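Long-range contacts in extracellular ligand-binding receptor (Desulfohalobium retbaense DSM 5692, PDB 5ERE), which probably acts as an extracellular sensor, joining a leucine-binding-protein-type module that holds 2-oxo-4-methylpentanoic acid to a tandem PAS region that holds cytosine: residues 367-372 with 394-399; 423-428 with 551-556; 429-434 with 454-459. All blocks are in the same frame, centred on the assembly; numbering follows the deposited sequence.

Contact 1: residues 367-372 with 394-399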
loop_
_atom_site.group_PDB
_atom_site.type_symbol
_atom_site.label_atom_id
_atom_site.label_comp_id
_atom_site.label_asym_id
_atom_site.label_seq_id
_atom_site.Cartn_x
_atom_site.Cartn_y
_atom_site.Cartn_z
ATOM N N ILE A 367 -37.411 -5.194 9.989
ATOM C CA ILE A 367 -36.498 -4.206 10.545
ATOM C C ILE A 367 -35.107 -4.843 10.608
ATOM O O ILE A 367 -34.126 -4.259 10.134
ATOM C CB ILE A 367 -37.020 -3.729 11.903
ATOM C CG1 ILE A 367 -38.302 -2.903 11.650
ATOM C CG2 ILE A 367 -35.981 -2.912 12.660
ATOM C CD1 ILE A 367 -39.167 -2.648 12.884
ATOM N N LEU A 368 -35.042 -6.070 11.105
ATOM C CA LEU A 368 -33.775 -6.789 11.229
ATOM C C LEU A 368 -33.122 -7.042 9.878
ATOM O O LEU A 368 -31.919 -6.831 9.721
ATOM C CB LEU A 368 -33.975 -8.118 11.977
ATOM C CG LEU A 368 -34.157 -8.035 13.513
ATOM C CD1 LEU A 368 -34.289 -9.422 14.105
ATOM C CD2 LEU A 368 -33.017 -7.263 14.227
ATOM N N GLU A 369 -33.914 -7.457 8.884
ATOM C CA GLU A 369 -33.370 -7.754 7.583
ATOM C C GLU A 369 -32.749 -6.546 6.940
ATOM O O GLU A 369 -31.751 -6.651 6.240
ATOM C CB GLU A 369 -34.480 -8.308 6.669
ATOM C CG GLU A 369 -34.921 -9.677 7.086
ATOM C CD GLU A 369 -33.977 -10.727 6.630
ATOM O OE1 GLU A 369 -33.037 -10.353 5.913
ATOM O OE2 GLU A 369 -34.197 -11.929 6.920
ATOM N N THR A 370 -33.403 -5.410 7.103
ATOM C CA THR A 370 -32.899 -4.131 6.584
ATOM C C THR A 370 -31.618 -3.691 7.377
ATOM O O THR A 370 -30.607 -3.322 6.798
ATOM C CB THR A 370 -33.996 -3.054 6.686
ATOM O OG1 THR A 370 -35.097 -3.410 5.837
ATOM C CG2 THR A 370 -33.494 -1.663 6.296
ATOM N N LEU A 371 -31.683 -3.765 8.690
ATOM C CA LEU A 371 -30.532 -3.385 9.552
ATOM C C LEU A 371 -29.246 -4.119 9.142
ATOM O O LEU A 371 -28.158 -3.539 9.046
ATOM C CB LEU A 371 -30.860 -3.683 11.015
ATOM C CG LEU A 371 -29.744 -3.342 12.028
ATOM C CD1 LEU A 371 -29.437 -1.855 12.048
ATOM C CD2 LEU A 371 -30.179 -3.811 13.373
ATOM N N PHE A 372 -29.393 -5.396 8.830
ATOM C CA PHE A 372 -28.276 -6.179 8.359
ATOM C C PHE A 372 -27.731 -5.661 7.009
ATOM O O PHE A 372 -26.495 -5.522 6.831
ATOM C CB PHE A 372 -28.700 -7.645 8.313
ATOM C CG PHE A 372 -27.630 -8.549 7.826
ATOM C CD1 PHE A 372 -26.560 -8.873 8.642
ATOM C CD2 PHE A 372 -27.683 -9.085 6.552
ATOM C CE1 PHE A 372 -25.555 -9.643 8.172
ATOM C CE2 PHE A 372 -26.674 -9.916 6.089
ATOM C CZ PHE A 372 -25.619 -10.198 6.881
ATOM N N ALA A 394 -31.790 -11.865 11.929
ATOM C CA ALA A 394 -31.547 -11.856 10.510
ATOM C C ALA A 394 -30.046 -11.851 10.269
ATOM O O ALA A 394 -29.322 -11.165 10.973
ATOM C CB ALA A 394 -32.199 -10.632 9.845
ATOM N N PRO A 395 -29.561 -12.585 9.257
ATOM C CA PRO A 395 -30.235 -13.508 8.330
ATOM C C PRO A 395 -30.888 -14.667 9.015
ATOM O O PRO A 395 -30.407 -15.119 10.056
ATOM C CB PRO A 395 -29.099 -13.999 7.451
ATOM C CG PRO A 395 -28.146 -12.905 7.471
ATOM C CD PRO A 395 -28.151 -12.452 8.895
ATOM N N LYS A 396 -31.956 -15.180 8.412
ATOM C CA LYS A 396 -32.703 -16.253 9.038
ATOM C C LYS A 396 -31.917 -17.560 9.054
ATOM O O LYS A 396 -32.271 -18.470 9.794
ATOM C CB LYS A 396 -34.072 -16.431 8.339
ATOM C CG LYS A 396 -35.132 -15.385 8.790
ATOM C CD LYS A 396 -35.386 -15.443 10.322
ATOM C CE LYS A 396 -36.453 -14.461 10.852
ATOM N NZ LYS A 396 -36.162 -13.033 10.588
ATOM N N GLN A 397 -30.846 -17.680 8.280
ATOM C CA GLN A 397 -30.029 -18.907 8.373
ATOM C C GLN A 397 -29.380 -19.133 9.761
ATOM O O GLN A 397 -28.895 -20.233 10.074
ATOM C CB GLN A 397 -28.941 -18.907 7.302
ATOM C CG GLN A 397 -27.822 -17.896 7.486
ATOM C CD GLN A 397 -26.464 -18.426 7.013
ATOM O OE1 GLN A 397 -25.859 -17.884 6.083
ATOM N NE2 GLN A 397 -25.986 -19.481 7.654
ATOM N N TYR A 398 -29.372 -18.105 10.604
ATOM C CA TYR A 398 -28.845 -18.261 11.962
ATOM C C TYR A 398 -29.966 -18.466 12.971
ATOM O O TYR A 398 -29.785 -18.238 14.143
ATOM C CB TYR A 398 -28.000 -17.047 12.351
ATOM C CG TYR A 398 -26.856 -16.829 11.402
ATOM C CD1 TYR A 398 -25.875 -17.807 11.206
ATOM C CD2 TYR A 398 -26.757 -15.661 10.682
ATOM C CE1 TYR A 398 -24.834 -17.601 10.324
ATOM C CE2 TYR A 398 -25.732 -15.455 9.788
ATOM C CZ TYR A 398 -24.764 -16.400 9.621
ATOM O OH TYR A 398 -23.766 -16.122 8.709
ATOM N N SER A 399 -31.118 -18.918 12.499
ATOM C CA SER A 399 -32.297 -19.155 13.335
ATOM C C SER A 399 -32.072 -20.020 14.550
ATOM O O SER A 399 -32.824 -19.948 15.519
ATOM C CB SER A 399 -33.411 -19.802 12.467
ATOM O OG SER A 399 -34.057 -18.792 11.717
HETATM O O HOH W 1 -32.900 -14.004 5.914
#
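Ala394 sits against the flank of the helix formed by 367-372, where its methyl group meets Leu368 and Glu369. Ala394 CB lies 3.7 Å from Leu368 CB. It also touches the backbone carbonyl carbon of Leu368. The alanine is buried, and its CB points toward the helix.

Glu369 covers the same methyl from another side. Its chain is bent at chi2 (-79°), and the carboxylate carbon CD stands 3.7 Å from Ala394 CB. The carboxylate also reaches the start of the 3-10 segment 396-399 through water 1. This water donates to Glu369 OE2 at 2.6 Å and accepts from Lys396 N at 2.9 Å. The lysine side chain crosses that of Glu369 at about a right angle. Glu369 OE2 and Lys396 NZ are 4.3 Å apart, too far for a salt bridge. Lys396 NZ instead bonds to the carbonyl of Val393, so any attraction between the two charges is probably secondary.

Phe372 carries the other end of the contact. With CG anti to the backbone N (chi1 179°), its ring is set against Pro395. Pro395 CD stands over the centre of the ring, 3.8 Å from the Phe372 centroid and 6° off the normal, a CH-pi contact. Pro395 CG lies over the same face, near Phe372 CE2 and CZ. The Ala394-Pro395 peptide bond is cis, at the point where the chain leaves strand 390-394.

Leu371 and Leu368 pack on Val453 of strand 449-457, and Phe372 on Ala378 and Cys381 of strand 378-385. Helix 362-374 thus lies on the antiparallel sheet, helix-on-sheet packing consistent with the PAS-like fold of a Cache-family sensor domain.

Contact 2: residues 423-428 with 551-556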
loop_
_atom_site.group_PDB
_atom_site.type_symbol
_atom_site.label_atom_id
_atom_site.label_comp_id
_atom_site.label_asym_id
_atom_site.label_seq_id
_atom_site.Cartn_x
_atom_site.Cartn_y
_atom_site.Cartn_z
ATOM N N LEU A 423 -21.547 -1.130 23.798
ATOM C CA LEU A 423 -20.664 -1.813 22.860
ATOM C C LEU A 423 -19.946 -2.843 23.688
ATOM O O LEU A 423 -19.361 -2.485 24.704
ATOM C CB LEU A 423 -19.674 -0.851 22.169
ATOM C CG LEU A 423 -18.740 -1.488 21.118
ATOM C CD1 LEU A 423 -19.545 -1.944 19.854
ATOM C CD2 LEU A 423 -17.617 -0.576 20.714
ATOM N N SER A 424 -19.977 -4.117 23.277
ATOM C CA SER A 424 -19.361 -5.154 24.103
ATOM C C SER A 424 -17.838 -5.156 23.980
ATOM O O SER A 424 -17.260 -4.615 23.036
ATOM C CB SER A 424 -19.900 -6.555 23.738
ATOM O OG SER A 424 -19.341 -7.021 22.524
ATOM N N GLN A 425 -17.191 -5.768 24.969
ATOM C CA GLN A 425 -15.823 -6.237 24.834
ATOM C C GLN A 425 -15.833 -7.374 23.813
ATOM O O GLN A 425 -16.885 -7.883 23.513
ATOM C CB GLN A 425 -15.293 -6.774 26.175
ATOM C CG GLN A 425 -15.384 -5.857 27.356
ATOM C CD GLN A 425 -14.493 -4.619 27.223
ATOM O OE1 GLN A 425 -13.547 -4.590 26.425
ATOM N NE2 GLN A 425 -14.798 -3.590 28.006
ATOM N N ALA A 426 -14.668 -7.795 23.335
ATOM C CA ALA A 426 -14.566 -8.953 22.434
ATOM C C ALA A 426 -14.736 -10.265 23.202
ATOM O O ALA A 426 -13.845 -10.679 23.929
ATOM C CB ALA A 426 -13.234 -8.926 21.715
ATOM N N ILE A 427 -15.897 -10.889 23.078
ATOM C CA ILE A 427 -16.243 -12.047 23.897
ATOM C C ILE A 427 -16.763 -13.130 22.968
ATOM O O ILE A 427 -17.084 -12.859 21.816
ATOM C CB ILE A 427 -17.318 -11.723 24.988
ATOM C CG1 ILE A 427 -18.623 -11.193 24.324
ATOM C CG2 ILE A 427 -16.783 -10.709 26.035
ATOM C CD1 ILE A 427 -19.814 -11.033 25.291
ATOM N N LYS A 428 -16.834 -14.354 23.470
ATOM C CA LYS A 428 -17.347 -15.488 22.683
ATOM C C LYS A 428 -18.865 -15.369 22.516
ATOM O O LYS A 428 -19.623 -15.242 23.478
ATOM C CB LYS A 428 -16.960 -16.819 23.343
ATOM C CG LYS A 428 -17.388 -18.085 22.564
ATOM C CD LYS A 428 -16.527 -18.351 21.322
ATOM C CE LYS A 428 -16.934 -19.655 20.624
ATOM N NZ LYS A 428 -16.561 -20.895 21.384
ATOM N N HIS A 551 -19.736 4.342 23.674
ATOM C CA HIS A 551 -20.556 4.086 24.856
ATOM C C HIS A 551 -19.722 3.594 26.043
ATOM O O HIS A 551 -20.206 2.784 26.846
ATOM C CB HIS A 551 -21.646 3.057 24.547
ATOM C CG HIS A 551 -22.505 3.410 23.376
ATOM N ND1 HIS A 551 -23.192 4.608 23.295
ATOM C CD2 HIS A 551 -22.799 2.728 22.243
ATOM C CE1 HIS A 551 -23.870 4.645 22.160
ATOM N NE2 HIS A 551 -23.651 3.518 21.503
ATOM N N GLY A 552 -18.486 4.093 26.141
ATOM C CA GLY A 552 -17.612 3.777 27.261
ATOM C C GLY A 552 -16.771 2.530 27.088
ATOM O O GLY A 552 -16.009 2.166 27.987
ATOM N N THR A 553 -16.901 1.877 25.933
ATOM C CA THR A 553 -16.076 0.701 25.598
ATOM C C THR A 553 -15.077 1.145 24.551
ATOM O O THR A 553 -15.413 1.444 23.412
ATOM C CB THR A 553 -16.906 -0.473 25.089
ATOM O OG1 THR A 553 -17.828 -0.849 26.107
ATOM C CG2 THR A 553 -16.008 -1.706 24.693
ATOM N N ASN A 554 -13.846 1.281 24.986
ATOM C CA ASN A 554 -12.784 1.736 24.123
ATOM C C ASN A 554 -11.705 0.671 23.933
ATOM O O ASN A 554 -11.404 -0.086 24.851
ATOM C CB ASN A 554 -12.187 3.028 24.692
ATOM C CG ASN A 554 -13.241 4.114 24.868
ATOM O OD1 ASN A 554 -13.845 4.579 23.900
ATOM N ND2 ASN A 554 -13.487 4.496 26.105
ATOM N N TYR A 555 -11.158 0.635 22.717
ATOM C CA TYR A 555 -10.057 -0.239 22.336
ATOM C C TYR A 555 -8.876 0.597 21.969
ATOM O O TYR A 555 -9.022 1.678 21.358
ATOM C CB TYR A 555 -10.430 -1.127 21.128
ATOM C CG TYR A 555 -11.763 -1.759 21.269
ATOM C CD1 TYR A 555 -11.970 -2.816 22.133
ATOM C CD2 TYR A 555 -12.838 -1.275 20.554
ATOM C CE1 TYR A 555 -13.224 -3.382 22.263
ATOM C CE2 TYR A 555 -14.060 -1.822 20.680
ATOM C CZ TYR A 555 -14.261 -2.872 21.530
ATOM O OH TYR A 555 -15.531 -3.396 21.625
ATOM N N ARG A 556 -7.698 0.077 22.284
ATOM C CA ARG A 556 -6.474 0.730 21.894
ATOM C C ARG A 556 -6.040 0.243 20.535
ATOM O O ARG A 556 -6.035 -0.962 20.269
ATOM C CB ARG A 556 -5.359 0.490 22.920
ATOM C CG ARG A 556 -5.769 0.739 24.341
ATOM C CD ARG A 556 -5.842 2.243 24.697
ATOM N NE ARG A 556 -6.117 2.423 26.123
ATOM C CZ ARG A 556 -7.195 3.008 26.649
ATOM N NH1 ARG A 556 -8.142 3.524 25.882
ATOM N NH2 ARG A 556 -7.322 3.098 27.969
HETATM O O HOH W 2 -20.235 0.191 26.148
#
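Leu423 and Thr553 mark the closest backbone approach, 5.9 Å between their CA atoms, and the two hydrogen bonds between the segments run from side-chain hydroxyls to main-chain carbonyls. Thr553 OG1 donates to Leu423 O at 2.6 Å, tilted 17° from the carbonyl plane. With OG1 anti to its own carbonyl carbon (chi1 -60°), the threonine sets its hydroxyl toward Leu423 O. The same hydroxyl accepts from water 2, which also donates to His551 O and accepts from Leu423 N at 3.0 Å. One water therefore links the turn at His551 to the backbone of Leu423. Arg414 gives Leu423 O a further hydrogen bond.

Strand 553-561 belongs to the second antiparallel sheet of the sensor region, while strands 422-423 and 427-428 pair with strand 434-443 of the first. The contact thus joins the two sheets, consistent with a tandem PAS sensor.

Tyr555 reaches across with its hydroxyl. Tyr555 OH donates to Ser424 O at 2.5 Å, nearly along the C=O axis (163°), and this oxygen lies at the ring edge, in plane. The ring crosses the Leu423 side chain obliquely. Leu423 CD2 lies 3.6 Å from Tyr555 OH and 3.8 Å from Tyr555 CE2. A phenylalanine in place of Tyr555 would probably leave Ser424 O without its hydroxyl donor and make the ring less firmly tied to segment 423-428. Ile436 packs against both Leu423 and Tyr555. Thr553 CG2 lies 3.6 Å from Ser424 O, a plain van der Waals contact. At the far end, His551 NE2 is hydrogen-bonded to Asp344 of the long helix 324-357.

Contact 3: residues 429-434 with 454-459. With CYT (6-aminopyrimidin-2(1H)-one), chain C.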
loop_
_atom_site.group_PDB
_atom_site.type_symbol
_atom_site.label_atom_id
_atom_site.label_comp_id
_atom_site.label_asym_id
_atom_site.label_seq_id
_atom_site.Cartn_x
_atom_site.Cartn_y
_atom_site.Cartn_z
HETATM N N MSE A 429 -19.304 -15.372 21.270
HETATM C CA MSE A 429 -20.715 -15.231 20.954
HETATM C C MSE A 429 -21.338 -16.631 20.714
HETATM O O MSE A 429 -20.610 -17.560 20.375
HETATM C CB MSE A 429 -20.863 -14.341 19.725
HETATM C CG MSE A 429 -20.240 -12.963 19.879
HETATM SE SE MSE A 429 -21.261 -11.877 21.155
HETATM C CE MSE A 429 -20.055 -10.315 21.250
ATOM N N VAL A 430 -22.661 -16.774 20.863
ATOM C CA VAL A 430 -23.323 -18.079 20.612
ATOM C C VAL A 430 -23.115 -18.545 19.185
ATOM O O VAL A 430 -23.214 -19.746 18.893
ATOM C CB VAL A 430 -24.854 -18.055 20.890
ATOM C CG1 VAL A 430 -25.136 -17.875 22.360
ATOM C CG2 VAL A 430 -25.567 -16.991 20.067
ATOM N N GLU A 431 -22.837 -17.586 18.297
ATOM C CA GLU A 431 -22.594 -17.875 16.890
ATOM C C GLU A 431 -21.301 -18.653 16.635
ATOM O O GLU A 431 -21.105 -19.150 15.529
ATOM C CB GLU A 431 -22.576 -16.567 16.089
ATOM C CG GLU A 431 -23.943 -15.945 15.913
ATOM C CD GLU A 431 -24.459 -15.131 17.078
ATOM O OE1 GLU A 431 -23.777 -14.973 18.140
ATOM O OE2 GLU A 431 -25.592 -14.635 16.923
ATOM N N GLY A 432 -20.431 -18.739 17.649
ATOM C CA GLY A 432 -19.233 -19.565 17.596
ATOM C C GLY A 432 -17.887 -18.878 17.416
ATOM O O GLY A 432 -16.921 -19.524 17.019
ATOM N N PHE A 433 -17.805 -17.576 17.682
ATOM C CA PHE A 433 -16.526 -16.884 17.551
ATOM C C PHE A 433 -16.432 -15.709 18.526
ATOM O O PHE A 433 -17.440 -15.270 19.097
ATOM C CB PHE A 433 -16.311 -16.434 16.094
ATOM C CG PHE A 433 -17.314 -15.393 15.600
ATOM C CD1 PHE A 433 -17.090 -14.023 15.830
ATOM C CD2 PHE A 433 -18.470 -15.772 14.940
ATOM C CE1 PHE A 433 -17.996 -13.056 15.384
ATOM C CE2 PHE A 433 -19.392 -14.800 14.489
ATOM C CZ PHE A 433 -19.151 -13.449 14.719
ATOM N N VAL A 434 -15.214 -15.231 18.735
ATOM C CA VAL A 434 -14.973 -14.066 19.589
ATOM C C VAL A 434 -15.311 -12.820 18.765
ATOM O O VAL A 434 -14.655 -12.540 17.753
ATOM C CB VAL A 434 -13.532 -14.018 20.067
ATOM C CG1 VAL A 434 -13.264 -12.840 20.951
ATOM C CG2 VAL A 434 -13.208 -15.299 20.829
ATOM N N SER A 454 -29.532 -5.622 18.368
ATOM C CA SER A 454 -28.077 -5.861 18.243
ATOM C C SER A 454 -27.523 -5.963 16.810
ATOM O O SER A 454 -28.193 -6.478 15.906
ATOM C CB SER A 454 -27.740 -7.154 18.974
ATOM O OG SER A 454 -26.511 -7.729 18.543
ATOM N N VAL A 455 -26.320 -5.429 16.598
ATOM C CA VAL A 455 -25.482 -5.808 15.453
ATOM C C VAL A 455 -24.260 -6.482 16.031
ATOM O O VAL A 455 -23.574 -5.884 16.837
ATOM C CB VAL A 455 -25.028 -4.619 14.571
ATOM C CG1 VAL A 455 -24.015 -5.066 13.515
ATOM C CG2 VAL A 455 -26.233 -3.994 13.853
ATOM N N LEU A 456 -24.034 -7.726 15.615
ATOM C CA LEU A 456 -22.817 -8.451 15.912
ATOM C C LEU A 456 -21.861 -8.335 14.713
ATOM O O LEU A 456 -22.223 -8.637 13.574
ATOM C CB LEU A 456 -23.156 -9.922 16.232
ATOM C CG LEU A 456 -21.996 -10.908 16.227
ATOM C CD1 LEU A 456 -21.004 -10.587 17.315
ATOM C CD2 LEU A 456 -22.516 -12.363 16.384
ATOM N N THR A 457 -20.634 -7.888 14.953
ATOM C CA THR A 457 -19.683 -7.689 13.848
ATOM C C THR A 457 -19.058 -9.036 13.398
ATOM O O THR A 457 -19.081 -10.000 14.128
ATOM C CB THR A 457 -18.561 -6.700 14.227
ATOM O OG1 THR A 457 -17.909 -7.177 15.400
ATOM C CG2 THR A 457 -19.113 -5.310 14.505
ATOM N N GLN A 458 -18.529 -9.060 12.180
ATOM C CA GLN A 458 -17.823 -10.198 11.591
ATOM C C GLN A 458 -16.625 -10.616 12.437
ATOM O O GLN A 458 -16.089 -9.768 13.118
ATOM C CB GLN A 458 -17.311 -9.818 10.208
ATOM C CG GLN A 458 -18.386 -9.624 9.127
ATOM C CD GLN A 458 -18.779 -10.930 8.441
ATOM O OE1 GLN A 458 -17.959 -11.842 8.306
ATOM N NE2 GLN A 458 -20.036 -11.021 7.988
ATOM N N PRO A 459 -16.213 -11.900 12.367
ATOM C CA PRO A 459 -15.023 -12.385 13.081
ATOM C C PRO A 459 -13.767 -11.631 12.683
ATOM O O PRO A 459 -12.913 -11.456 13.528
ATOM C CB PRO A 459 -14.898 -13.861 12.659
ATOM C CG PRO A 459 -16.142 -14.242 12.027
ATOM C CD PRO A 459 -16.865 -12.977 11.586
HETATM N N3 CYT C . -24.876 -13.075 19.720
HETATM C C4 CYT C . -25.519 -12.013 19.236
HETATM N N1 CYT C . -24.677 -11.979 21.826
HETATM C C2 CYT C . -24.439 -13.095 21.013
HETATM O O2 CYT C . -23.802 -14.068 21.476
HETATM N N4 CYT C . -25.939 -12.065 17.940
HETATM C C5 CYT C . -25.775 -10.857 20.052
HETATM C C6 CYT C . -25.343 -10.880 21.324
HETATM O O HOH W 3 -12.981 -13.296 15.816
#
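Phe433 and Pro459 make a CH-pi contact. Pro459 CG stands over the centre of the phenylalanine ring, 3.8 Å from the Phe433 centroid and 5° off the normal. At the ring edge, near its plane, Thr457 O lies 3.5 Å from Phe433 CE1. This carbonyl is buried here and has no polar partner in the model.

Leu456 fills the middle. Its CD1 packs 3.6 Å from CG of Met429, a selenomethionine, and the two side chains slide past each other in opposite directions. Its CD2 branch touches Phe433 CZ and meets the Glu431 carboxylate tip to tip, 3.4 Å from Glu431 OE1.

Backbone bonds shape the first segment. Met429 to Gly432 form a type I turn, closed by Gly432 N to Met429 O. Met429 N also bonds to Phe433 O. Water 3 bridges the segments, donating to Val434 O and Pro459 O.

The turn presents two residues to the bound cytosine. Val430 N donates to CYT O2 at 3.0 Å. Glu431 takes both N-H groups in fairly straight bonds. CYT N3 donates to Glu431 OE1 at 2.7 Å, with an N-H...O angle of 157°. The amino group CYT N4 donates to Glu431 OE2 at 2.8 Å, with an angle of 160°. Asn380 also bonds to Glu431 OE2, and Gln409 bonds to the ligand. Met429 SE lies over the face of the base, above its C2-O2 carbonyl.

A carboxylate paired with both N3 and N4 implies that N3 carries a hydrogen, so the base is probably bound protonated or as a less common tautomer. The Glu431 carboxylate, probably charged, has Leu456 CD2 against its OE1 side.

How the contacts relate
From the N terminus, the chain passes through the leucine-binding-protein-type region and helix 324-357 before reaching these contacts. Contact 1 closes first, bringing helix 362-374 onto the end of strand 390-394. Contact 2 opens next and closes a much longer loop, from 423-428 to 551-556, which ties the first sensor sheet to the second. Contact 3 is nested inside that loop and joins the turn after strand 427-428 to the end of strand 449-457. Contacts 1 and 3 touch where Leu371 packs on Val455. Contacts 2 and 3 touch through Ser424 and Met429. Contacts 1 and 2 do not touch; their nearest atoms are about 12 Å apart.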